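Side-chain contact in Xaa-Pro dipeptidase (Lactobacillus brevis, PDB 3I7M), which probably acts as a manganese-dependent metallopeptidase that removes residues from peptide N-termini, and is represented here by its N-terminal creatinase/prolidase domain: residues A[62-65]-A[66-70]. Sequence-based numbering, arbitrary orientation.
Sequences EVEV and IKETG
E62 meets I66 on a short surface helix, around residues 63-67, that lies in the crossover of the beta-alpha-beta unit between strands 55-59 and 75-78 in this creatinase/prolidase N-terminal domain. The helix illustrates how i to i+4 backbone bonds bring side chains together. E62 O accepts a nearly straight bond from I66 N (3.1 Å), and the I66 side chain lies against the same oxygen through CG1 and CD1. With its CG1 anti to the carbonyl carbon (chi1 -63°), I66 brings CD1 to 4.1 Å from E62 CB, while the buried side chain reaches I56 and A58 of one flanking strand and V75 of the other. V63 repeats the pattern: its O takes K67 N at 2.9 Å, and the extended lysine runs alongside the valine, CE resting 3.8 Å from V63 CG1, so that aliphatic methylenes rather than the charged end make the contact. E64 O receives E68 N less directly, the donor tilted 18° from the carbonyl plane. Beyond that bond the two glutamates converge, E64 OE2 lying 2.8 Å from E68 OE2 with carboxylate planes 82° apart; so close an approach of two acids would probably raise the proton affinity of at least one, though both side chains also touch a crystal neighbour. V65 sets its CG2 methyl 4.0 Å from E68 OE1. K67 to G70 form a type I beta turn, in which T69 OG1 donates to I66 O at 2.6 Å, in the carbonyl plane, and also bonds with W71 N. At this position an alanine is likely to cost I66 O its hydroxyl donor and leave W71 N without that mate. The same I66 O also accepts from T69 N, 3.2 Å away.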
loop_
_atom_site.group_PDB
_atom_site.type_symbol
_atom_site.label_atom_id
_atom_site.label_comp_id
_atom_site.label_asym_id
_atom_site.label_seq_id
_atom_site.Cartn_x
_atom_site.Cartn_y
_atom_site.Cartn_z
ATOM N N GLU A 62 0.197 14.660 6.283
ATOM C CA GLU A 62 0.980 14.464 5.090
ATOM C C GLU A 62 0.094 14.506 3.836
ATOM O O GLU A 62 0.601 14.569 2.737
ATOM C CB GLU A 62 1.739 13.114 5.154
ATOM C CG GLU A 62 2.825 13.079 6.216
ATOM C CD GLU A 62 3.484 11.700 6.370
ATOM O OE1 GLU A 62 3.629 10.956 5.374
ATOM O OE2 GLU A 62 3.898 11.372 7.500
ATOM N N VAL A 63 -1.232 14.421 3.968
ATOM C CA VAL A 63 -2.118 14.330 2.827
ATOM C C VAL A 63 -1.919 15.451 1.831
ATOM O O VAL A 63 -1.909 15.245 0.623
ATOM C CB VAL A 63 -3.606 14.174 3.210
ATOM C CG1 VAL A 63 -4.533 14.245 2.009
ATOM C CG2 VAL A 63 -3.845 12.895 4.016
ATOM N N GLU A 64 -1.785 16.652 2.362
ATOM C CA GLU A 64 -1.616 17.830 1.473
ATOM C C GLU A 64 -0.447 17.707 0.535
ATOM O O GLU A 64 -0.599 17.913 -0.668
ATOM C CB GLU A 64 -1.525 19.139 2.247
ATOM C CG GLU A 64 -1.118 20.356 1.393
ATOM C CD GLU A 64 -0.953 21.666 2.136
ATOM O OE1 GLU A 64 -1.121 21.728 3.357
ATOM O OE2 GLU A 64 -0.513 22.637 1.447
ATOM N N VAL A 65 0.746 17.494 1.089
ATOM C CA VAL A 65 1.931 17.416 0.272
ATOM C C VAL A 65 1.863 16.200 -0.665
ATOM O O VAL A 65 2.307 16.288 -1.824
ATOM C CB VAL A 65 3.169 17.455 1.161
ATOM C CG1 VAL A 65 4.434 17.170 0.314
ATOM C CG2 VAL A 65 3.308 18.803 1.837
ATOM N N ILE A 66 1.247 15.099 -0.244
ATOM C CA ILE A 66 0.996 13.948 -1.177
ATOM C C ILE A 66 0.092 14.346 -2.364
ATOM O O ILE A 66 0.345 14.021 -3.537
ATOM C CB ILE A 66 0.423 12.710 -0.439
ATOM C CG1 ILE A 66 1.459 12.199 0.576
ATOM C CG2 ILE A 66 0.014 11.601 -1.459
ATOM C CD1 ILE A 66 0.889 11.266 1.604
ATOM N N LYS A 67 -1.026 15.019 -2.079
ATOM C CA LYS A 67 -1.871 15.435 -3.192
ATOM C C LYS A 67 -1.190 16.464 -4.119
ATOM O O LYS A 67 -1.436 16.503 -5.328
ATOM C CB LYS A 67 -3.212 15.975 -2.679
ATOM C CG LYS A 67 -4.128 14.917 -2.137
ATOM C CD LYS A 67 -5.505 15.471 -1.854
ATOM C CE LYS A 67 -6.436 14.380 -1.321
ATOM N NZ LYS A 67 -7.781 15.016 -0.965
ATOM N N GLU A 68 -0.300 17.295 -3.576
ATOM C CA GLU A 68 0.429 18.264 -4.372
ATOM C C GLU A 68 1.418 17.659 -5.340
ATOM O O GLU A 68 2.038 18.401 -6.107
ATOM C CB GLU A 68 1.114 19.270 -3.449
ATOM C CG GLU A 68 0.107 20.266 -2.892
ATOM C CD GLU A 68 0.638 21.097 -1.714
ATOM O OE1 GLU A 68 1.755 20.804 -1.224
ATOM O OE2 GLU A 68 -0.085 22.019 -1.276
ATOM N N THR A 69 1.640 16.354 -5.231
ATOM C CA THR A 69 2.480 15.683 -6.227
ATOM C C THR A 69 1.815 15.473 -7.583
ATOM O O THR A 69 2.457 15.042 -8.546
ATOM C CB THR A 69 2.913 14.275 -5.795
ATOM O OG1 THR A 69 1.773 13.372 -5.668
ATOM C CG2 THR A 69 3.809 14.288 -4.567
ATOM N N GLY A 70 0.502 15.656 -7.642
ATOM C CA GLY A 70 -0.259 15.335 -8.835
ATOM C C GLY A 70 -0.950 13.997 -8.817
ATOM O O GLY A 70 -1.661 13.632 -9.755
#